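Local coordinates for sarcoplasmic calcium-binding proteins II, V, VI, and VII (Branchiostoma lanceolatum, PDB 2SAS), which binds calcium ions through EF-hand loops and seems to be more abundant in fast-contracting muscle, though no functional role follows from that, at residues Q8-T13 / E80-M85; K112-S117 / E125-Y130. All coordinates share one frame; numbering follows the deposited sequence.

Interaction 1 (Q8-T13 / E80-M85); sequences QKIKFT and EEYLAM. With CA (calcium ion), chain C.
The phenol ring of Tyr82 reaches from helix 79-91 to helix 4-18 and meets Thr13 at its edge, with Thr13 OG1 lying in the ring plane. Ile10 comes in obliquely, its CG2 methyl 3.5 Å from Tyr82 CE2. Two further aromatics frame the same ring: Trp86 meets it edge-to-face, and Phe14 meets it with the planes at about 55°. With CG anti to the backbone N (chi1 -175°), Tyr82 carries its hydroxyl across the gap, and Tyr82 OH donates to Thr13 OG1 at 2.7 Å. That oxygen in turn donates to the main chain, Thr13 OG1 to Ile10 O at 2.9 Å. Here the threonine torsion matters: OG1 sits between the backbone N and the carbonyl carbon (chi1 71°), where it can serve both partners. The next residue back, Glu81, points to the other side of its helix and binds calcium through OE1 at 2.3 Å, together with a water and Asp70, Asn72, Asp74 and Val76. The contact thus joins helix 4-18, which leads into the first calcium loop, to helix 79-91, which follows the second. Its chemistry is a buried chain of two hydrogen bonds that gives both hydroxyl protons an acceptor within an otherwise largely apolar interface.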
ATOM      1  N   GLN A   8      -9.553   3.501   7.578  1.00 18.32           N
ATOM      2  CA  GLN A   8      -8.411   3.366   6.643  1.00 18.66           C
ATOM      3  C   GLN A   8      -7.431   2.301   7.163  1.00 17.55           C
ATOM      4  O   GLN A   8      -6.977   1.429   6.384  1.00 18.05           O
ATOM      5  CB  GLN A   8      -7.734   4.696   6.497  1.00 20.55           C
ATOM      6  CG  GLN A   8      -6.760   4.965   5.402  1.00 25.05           C
ATOM      7  CD  GLN A   8      -6.067   6.324   5.572  1.00 29.26           C
ATOM      8  OE1 GLN A   8      -6.673   7.379   5.805  1.00 28.61           O
ATOM      9  NE2 GLN A   8      -4.744   6.213   5.431  1.00 29.42           N
ATOM     10  N   LYS A   9      -7.114   2.375   8.432  1.00 16.35           N
ATOM     11  CA  LYS A   9      -6.175   1.498   9.138  1.00 15.48           C
ATOM     12  C   LYS A   9      -6.835   0.158   9.338  1.00 16.36           C
ATOM     13  O   LYS A   9      -6.121  -0.853   9.329  1.00 18.09           O
ATOM     14  CB  LYS A   9      -5.655   2.044  10.476  1.00 14.48           C
ATOM     15  CG  LYS A   9      -5.227   3.522  10.370  1.00 11.16           C
ATOM     16  CD  LYS A   9      -4.755   4.066  11.693  1.00 15.75           C
ATOM     17  CE  LYS A   9      -5.779   3.834  12.813  1.00 18.69           C
ATOM     18  NZ  LYS A   9      -5.485   4.544  14.057  1.00 16.50           N
ATOM     19  N   ILE A  10      -8.143   0.154   9.568  1.00 16.68           N
ATOM     20  CA  ILE A  10      -8.854  -1.138   9.680  1.00 16.41           C
ATOM     21  C   ILE A  10      -8.779  -1.861   8.322  1.00 15.44           C
ATOM     22  O   ILE A  10      -8.490  -3.057   8.205  1.00 15.65           O
ATOM     23  CB  ILE A  10     -10.267  -1.023  10.299  1.00 14.66           C
ATOM     24  CG1 ILE A  10     -10.124  -0.637  11.821  1.00 18.05           C
ATOM     25  CG2 ILE A  10     -10.937  -2.413  10.231  1.00 12.76           C
ATOM     26  CD1 ILE A  10     -11.323   0.119  12.442  1.00 16.89           C
ATOM     27  N   LYS A  11      -8.991  -1.136   7.251  1.00 15.15           N
ATOM     28  CA  LYS A  11      -8.893  -1.733   5.908  1.00 16.86           C
ATOM     29  C   LYS A  11      -7.480  -2.327   5.801  1.00 17.83           C
ATOM     30  O   LYS A  11      -7.294  -3.493   5.427  1.00 18.78           O
ATOM     31  CB  LYS A  11      -9.240  -0.763   4.817  1.00 15.92           C
ATOM     32  CG  LYS A  11      -9.426  -1.360   3.405  1.00 17.20           C
ATOM     33  CD  LYS A  11     -10.300  -2.628   3.440  1.00 14.40           C
ATOM     34  CE  LYS A  11     -10.791  -2.925   2.040  1.00 17.68           C
ATOM     35  NZ  LYS A  11      -9.684  -3.502   1.207  1.00 17.69           N
ATOM     36  N   PHE A  12      -6.483  -1.516   6.185  1.00 17.40           N
ATOM     37  CA  PHE A  12      -5.087  -1.909   6.184  1.00 16.08           C
ATOM     38  C   PHE A  12      -4.875  -3.268   6.797  1.00 15.77           C
ATOM     39  O   PHE A  12      -4.230  -4.110   6.137  1.00 17.65           O
ATOM     40  CB  PHE A  12      -4.150  -0.880   6.785  1.00 16.06           C
ATOM     41  CG  PHE A  12      -2.688  -1.203   6.721  1.00 15.84           C
ATOM     42  CD1 PHE A  12      -2.069  -1.931   7.721  1.00 14.70           C
ATOM     43  CD2 PHE A  12      -1.938  -0.745   5.624  1.00 16.83           C
ATOM     44  CE1 PHE A  12      -0.689  -2.188   7.666  1.00 15.86           C
ATOM     45  CE2 PHE A  12      -0.559  -0.991   5.569  1.00 15.65           C
ATOM     46  CZ  PHE A  12       0.059  -1.708   6.587  1.00 14.47           C
ATOM     47  N   THR A  13      -5.318  -3.520   7.991  1.00 16.36           N
ATOM     48  CA  THR A  13      -5.153  -4.866   8.618  1.00 16.99           C
ATOM     49  C   THR A  13      -5.945  -5.938   7.913  1.00 19.36           C
ATOM     50  O   THR A  13      -5.560  -7.157   7.886  1.00 21.96           O
ATOM     51  CB  THR A  13      -5.518  -4.745  10.145  1.00 16.48           C
ATOM     52  OG1 THR A  13      -6.959  -4.542  10.216  1.00 17.27           O
ATOM     53  CG2 THR A  13      -4.808  -3.566  10.824  1.00 17.40           C
ATOM     54  N   GLU A  80     -17.318  -5.721   5.567  1.00 19.11           N
ATOM     55  CA  GLU A  80     -18.431  -5.169   6.359  1.00 18.74           C
ATOM     56  C   GLU A  80     -18.557  -5.860   7.699  1.00 17.49           C
ATOM     57  O   GLU A  80     -18.668  -5.171   8.745  1.00 17.43           O
ATOM     58  CB  GLU A  80     -19.774  -5.285   5.616  1.00 19.93           C
ATOM     59  CG  GLU A  80     -19.705  -4.719   4.169  1.00 24.05           C
ATOM     60  CD  GLU A  80     -19.081  -5.686   3.184  1.00 27.20           C
ATOM     61  OE1 GLU A  80     -19.020  -6.892   3.403  1.00 28.98           O
ATOM     62  OE2 GLU A  80     -18.635  -5.163   2.148  1.00 28.57           O
ATOM     63  N   GLU A  81     -18.523  -7.183   7.788  1.00 16.61           N
ATOM     64  CA  GLU A  81     -18.612  -7.819   9.114  1.00 17.14           C
ATOM     65  C   GLU A  81     -17.356  -7.544   9.939  1.00 17.72           C
ATOM     66  O   GLU A  81     -17.455  -7.359  11.173  1.00 17.90           O
ATOM     67  CB  GLU A  81     -18.897  -9.301   9.116  1.00 17.26           C
ATOM     68  CG  GLU A  81     -19.895  -9.741   8.015  1.00 18.22           C
ATOM     69  CD  GLU A  81     -20.009 -11.224   7.900  1.00 18.68           C
ATOM     70  OE1 GLU A  81     -19.268 -11.902   7.202  1.00 20.82           O
ATOM     71  OE2 GLU A  81     -20.901 -11.665   8.629  1.00 19.02           O
ATOM     72  N   TYR A  82     -16.214  -7.499   9.286  1.00 17.75           N
ATOM     73  CA  TYR A  82     -14.932  -7.189   9.915  1.00 18.39           C
ATOM     74  C   TYR A  82     -14.962  -5.736  10.418  1.00 18.46           C
ATOM     75  O   TYR A  82     -14.398  -5.469  11.523  1.00 18.32           O
ATOM     76  CB  TYR A  82     -13.732  -7.465   8.984  1.00 17.94           C
ATOM     77  CG  TYR A  82     -12.346  -7.302   9.543  1.00 17.17           C
ATOM     78  CD1 TYR A  82     -11.723  -8.234  10.392  1.00 17.75           C
ATOM     79  CD2 TYR A  82     -11.646  -6.121   9.306  1.00 16.49           C
ATOM     80  CE1 TYR A  82     -10.451  -8.002  10.945  1.00 16.75           C
ATOM     81  CE2 TYR A  82     -10.386  -5.888   9.790  1.00 17.18           C
ATOM     82  CZ  TYR A  82      -9.768  -6.840  10.623  1.00 17.79           C
ATOM     83  OH  TYR A  82      -8.488  -6.574  11.097  1.00 14.59           O
ATOM     84  N   LEU A  83     -15.595  -4.860   9.654  1.00 18.19           N
ATOM     85  CA  LEU A  83     -15.692  -3.411  10.091  1.00 18.25           C
ATOM     86  C   LEU A  83     -16.547  -3.393  11.360  1.00 18.65           C
ATOM     87  O   LEU A  83     -16.157  -2.907  12.429  1.00 19.63           O
ATOM     88  CB  LEU A  83     -16.250  -2.617   8.939  1.00 17.16           C
ATOM     89  CG  LEU A  83     -15.717  -1.249   8.599  1.00 21.01           C
ATOM     90  CD1 LEU A  83     -16.745  -0.447   7.795  1.00 19.38           C
ATOM     91  CD2 LEU A  83     -15.317  -0.413   9.823  1.00 20.62           C
ATOM     92  N   ALA A  84     -17.731  -3.988  11.251  1.00 18.47           N
ATOM     93  CA  ALA A  84     -18.684  -4.144  12.358  1.00 17.07           C
ATOM     94  C   ALA A  84     -18.021  -4.664  13.588  1.00 16.72           C
ATOM     95  O   ALA A  84     -18.285  -4.141  14.683  1.00 19.36           O
ATOM     96  CB  ALA A  84     -19.828  -5.074  11.940  1.00 17.68           C
ATOM     97  N   MET A  85     -17.202  -5.700  13.491  1.00 17.61           N
ATOM     98  CA  MET A  85     -16.477  -6.271  14.635  1.00 17.42           C
ATOM     99  C   MET A  85     -15.602  -5.180  15.269  1.00 17.38           C
ATOM    100  O   MET A  85     -15.584  -5.008  16.498  1.00 18.38           O
ATOM    101  CB  MET A  85     -15.619  -7.466  14.267  1.00 17.50           C
ATOM    102  CG  MET A  85     -14.748  -7.895  15.429  1.00 18.58           C
ATOM    103  SD  MET A  85     -13.906  -9.464  14.956  1.00 21.10           S
ATOM    104  CE  MET A  85     -12.913  -8.764  13.625  1.00 18.31           C
TER
HETATM  105 CA    CA C 187     -20.189 -13.992   6.753  1.00 11.24          CA
HETATM  106  O   HOH W   1     -20.479 -13.037   4.695  1.00 17.75           O

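Interaction 2 (K112-S117 / E125-Y130); sequences KGMDVS and EEFQNY. With CA (calcium ion), chain D.
Met114 and Tyr130 pack at the base of the third EF-hand, a helix-loop-helix whose calcium is bound by Asp115, the very next residue, with Ser117 and Glu126. The methionine side chain starts with CG anti to the carbonyl carbon, then bends at the thioether (chi3 79°). That bend lays CE over the centre of the Tyr130 ring, a CH-pi contact 3.9 Å from CE to the ring centroid. Met114 SD lies above the same face, a Met-aromatic contact, while CG touches Tyr130 CD1 at 3.6 Å. The methyl also approaches the edge of the Phe127 ring. Replacing Tyr130 with an alanine would probably leave the Met114 thioether without its aromatic platform and freer to turn, and the carbonyl of Leu180 without the phenol that now bonds to it.

Glu126 turns back toward the loop, its chain extended beyond CG (chi2 -176°), and presents both carboxylate oxygens to the metal. Asp115 lies alongside, pointing the same way, but its carboxylate plane is turned 64° from that of Glu126, and it gives calcium OD1 alone; OD2 accepts from Gly120 N. Ser117 OG completes the share of these two segments, while Asp119 and the carbonyl of Ile121 supply the remaining ligands. A bidentate glutamate at the last ligand position is the usual EF-hand arrangement. Besides binding the metal, Glu126 OE2 accepts the amide of Ser117, met nearly along its C-O axis, with Ser117 N 2.8 Å from Glu126 OE2.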
ATOM      1  N   LYS A 112       6.810 -12.160  14.977  1.00 20.12           N
ATOM      2  CA  LYS A 112       7.811 -13.187  14.642  1.00 18.99           C
ATOM      3  C   LYS A 112       8.111 -13.257  13.165  1.00 18.57           C
ATOM      4  O   LYS A 112       9.153 -13.815  12.777  1.00 19.20           O
ATOM      5  CB  LYS A 112       7.362 -14.579  15.069  1.00 21.48           C
ATOM      6  CG  LYS A 112       7.535 -14.900  16.546  1.00 24.12           C
ATOM      7  CD  LYS A 112       6.476 -15.898  17.017  1.00 28.28           C
ATOM      8  CE  LYS A 112       6.385 -15.905  18.523  1.00 30.34           C
ATOM      9  NZ  LYS A 112       5.664 -17.082  19.057  1.00 31.87           N
ATOM     10  N   GLY A 113       7.249 -12.720  12.327  1.00 18.01           N
ATOM     11  CA  GLY A 113       7.526 -12.745  10.879  1.00 17.94           C
ATOM     12  C   GLY A 113       8.371 -11.544  10.521  1.00 18.88           C
ATOM     13  O   GLY A 113       8.916 -11.454   9.412  1.00 18.84           O
ATOM     14  N   MET A 114       8.437 -10.612  11.472  1.00 20.36           N
ATOM     15  CA  MET A 114       9.217  -9.356  11.225  1.00 20.67           C
ATOM     16  C   MET A 114      10.634  -9.632  11.750  1.00 20.79           C
ATOM     17  O   MET A 114      11.625  -9.403  11.048  1.00 22.17           O
ATOM     18  CB  MET A 114       8.544  -8.178  11.852  1.00 20.18           C
ATOM     19  CG  MET A 114       7.395  -7.637  11.095  1.00 21.49           C
ATOM     20  SD  MET A 114       6.433  -6.554  12.202  1.00 24.90           S
ATOM     21  CE  MET A 114       7.471  -5.084  12.128  1.00 22.09           C
ATOM     22  N   ASP A 115      10.669 -10.179  12.942  1.00 18.54           N
ATOM     23  CA  ASP A 115      11.933 -10.532  13.579  1.00 19.92           C
ATOM     24  C   ASP A 115      12.550 -11.715  12.847  1.00 21.32           C
ATOM     25  O   ASP A 115      12.686 -12.799  13.429  1.00 22.38           O
ATOM     26  CB  ASP A 115      11.668 -10.759  15.069  1.00 20.74           C
ATOM     27  CG  ASP A 115      12.786 -11.280  15.918  1.00 20.56           C
ATOM     28  OD1 ASP A 115      13.984 -11.166  15.606  1.00 19.25           O
ATOM     29  OD2 ASP A 115      12.445 -11.803  17.015  1.00 21.83           O
ATOM     30  N   VAL A 116      12.972 -11.563  11.595  1.00 21.95           N
ATOM     31  CA  VAL A 116      13.604 -12.654  10.852  1.00 22.65           C
ATOM     32  C   VAL A 116      14.757 -13.349  11.595  1.00 24.45           C
ATOM     33  O   VAL A 116      15.046 -14.565  11.335  1.00 23.86           O
ATOM     34  CB  VAL A 116      14.028 -12.096   9.480  1.00 21.59           C
ATOM     35  CG1 VAL A 116      15.096 -12.973   8.812  1.00 21.26           C
ATOM     36  CG2 VAL A 116      12.833 -11.884   8.558  1.00 19.10           C
ATOM     37  N   SER A 117      15.430 -12.655  12.524  1.00 23.79           N
ATOM     38  CA  SER A 117      16.569 -13.254  13.220  1.00 23.92           C
ATOM     39  C   SER A 117      16.292 -13.997  14.502  1.00 24.30           C
ATOM     40  O   SER A 117      17.287 -14.619  15.001  1.00 26.64           O
ATOM     41  CB  SER A 117      17.636 -12.212  13.541  1.00 24.63           C
ATOM     42  OG  SER A 117      17.184 -11.409  14.615  1.00 24.48           O
ATOM     43  N   GLU A 125      17.227  -3.257   9.893  1.00 18.21           N
ATOM     44  CA  GLU A 125      17.276  -3.996   8.633  1.00 19.30           C
ATOM     45  C   GLU A 125      16.029  -4.867   8.501  1.00 18.56           C
ATOM     46  O   GLU A 125      15.458  -4.949   7.406  1.00 16.66           O
ATOM     47  CB  GLU A 125      18.533  -4.754   8.419  1.00 22.57           C
ATOM     48  CG  GLU A 125      18.608  -6.178   7.859  1.00 27.95           C
ATOM     49  CD  GLU A 125      18.973  -7.197   8.914  1.00 31.34           C
ATOM     50  OE1 GLU A 125      19.998  -6.854   9.561  1.00 32.58           O
ATOM     51  OE2 GLU A 125      18.324  -8.212   9.141  1.00 34.31           O
ATOM     52  N   GLU A 126      15.633  -5.446   9.629  1.00 18.58           N
ATOM     53  CA  GLU A 126      14.403  -6.287   9.643  1.00 18.85           C
ATOM     54  C   GLU A 126      13.211  -5.416   9.320  1.00 20.77           C
ATOM     55  O   GLU A 126      12.379  -5.749   8.447  1.00 21.84           O
ATOM     56  CB  GLU A 126      14.223  -6.960  11.012  1.00 15.87           C
ATOM     57  CG  GLU A 126      15.429  -7.868  11.339  1.00 11.18           C
ATOM     58  CD  GLU A 126      15.420  -8.664  12.544  1.00 12.55           C
ATOM     59  OE1 GLU A 126      14.955  -8.126  13.578  1.00 14.44           O
ATOM     60  OE2 GLU A 126      15.794  -9.831  12.637  1.00 14.87           O
ATOM     61  N   PHE A 127      13.182  -4.231   9.951  1.00 21.44           N
ATOM     62  CA  PHE A 127      12.085  -3.283   9.721  1.00 21.09           C
ATOM     63  C   PHE A 127      12.065  -2.924   8.247  1.00 21.65           C
ATOM     64  O   PHE A 127      10.992  -2.934   7.612  1.00 21.70           O
ATOM     65  CB  PHE A 127      12.130  -2.103  10.713  1.00 21.19           C
ATOM     66  CG  PHE A 127      10.984  -1.163  10.453  1.00 22.66           C
ATOM     67  CD1 PHE A 127       9.696  -1.555  10.878  1.00 23.90           C
ATOM     68  CD2 PHE A 127      11.167   0.027   9.753  1.00 21.64           C
ATOM     69  CE1 PHE A 127       8.576  -0.786  10.609  1.00 22.87           C
ATOM     70  CE2 PHE A 127      10.070   0.844   9.498  1.00 23.61           C
ATOM     71  CZ  PHE A 127       8.768   0.419   9.916  1.00 24.59           C
ATOM     72  N   GLN A 128      13.205  -2.531   7.715  1.00 22.21           N
ATOM     73  CA  GLN A 128      13.372  -2.149   6.278  1.00 23.99           C
ATOM     74  C   GLN A 128      12.821  -3.238   5.330  1.00 23.73           C
ATOM     75  O   GLN A 128      12.303  -2.983   4.244  1.00 23.91           O
ATOM     76  CB  GLN A 128      14.843  -1.946   6.031  1.00 24.57           C
ATOM     77  CG  GLN A 128      15.482  -1.323   4.822  1.00 25.59           C
ATOM     78  CD  GLN A 128      16.827  -0.774   5.328  1.00 27.55           C
ATOM     79  OE1 GLN A 128      16.958   0.395   5.658  1.00 28.29           O
ATOM     80  NE2 GLN A 128      17.760  -1.716   5.495  1.00 28.63           N
ATOM     81  N   ASN A 129      13.019  -4.487   5.684  1.00 23.31           N
ATOM     82  CA  ASN A 129      12.564  -5.658   4.965  1.00 24.26           C
ATOM     83  C   ASN A 129      11.031  -5.765   5.148  1.00 24.18           C
ATOM     84  O   ASN A 129      10.307  -6.278   4.288  1.00 24.68           O
ATOM     85  CB  ASN A 129      13.265  -6.919   5.471  1.00 25.54           C
ATOM     86  CG  ASN A 129      14.633  -7.124   4.840  1.00 26.50           C
ATOM     87  OD1 ASN A 129      14.721  -7.349   3.625  1.00 27.96           O
ATOM     88  ND2 ASN A 129      15.677  -7.097   5.657  1.00 26.56           N
ATOM     89  N   TYR A 130      10.578  -5.330   6.307  1.00 23.72           N
ATOM     90  CA  TYR A 130       9.113  -5.380   6.589  1.00 23.70           C
ATOM     91  C   TYR A 130       8.433  -4.497   5.540  1.00 24.43           C
ATOM     92  O   TYR A 130       7.439  -4.889   4.892  1.00 25.59           O
ATOM     93  CB  TYR A 130       8.836  -4.962   8.032  1.00 21.08           C
ATOM     94  CG  TYR A 130       7.419  -4.607   8.349  1.00 19.99           C
ATOM     95  CD1 TYR A 130       6.425  -5.599   8.321  1.00 18.93           C
ATOM     96  CD2 TYR A 130       7.026  -3.285   8.613  1.00 18.05           C
ATOM     97  CE1 TYR A 130       5.085  -5.313   8.585  1.00 16.21           C
ATOM     98  CE2 TYR A 130       5.693  -2.987   8.873  1.00 16.50           C
ATOM     99  CZ  TYR A 130       4.729  -3.992   8.859  1.00 17.47           C
ATOM    100  OH  TYR A 130       3.399  -3.710   9.130  1.00 14.47           O
TER
HETATM  101 CA    CA D 188      15.532  -9.671  15.067  1.00 12.82          CA

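In the fold
From the N terminus, helix 4-18 supplies the first half of interaction 1. The chain then runs through the first calcium loop, helix 28-42, helix 48-69 and the second calcium loop before helix 79-91 returns to close a long excursion, tying EF-hand 1 to EF-hand 2. Only after that closure does helix 103-114 open interaction 2, which shuts after just seven intervening residues, within EF-hand 3. The two are therefore in series, neither nesting nor crossing. Their centres lie 25 Å apart on opposite sides of the chain's centre: interaction 1 joins two hands, whereas interaction 2 closes helix 103-114 and the start of its loop onto helix 124-130, around one calcium.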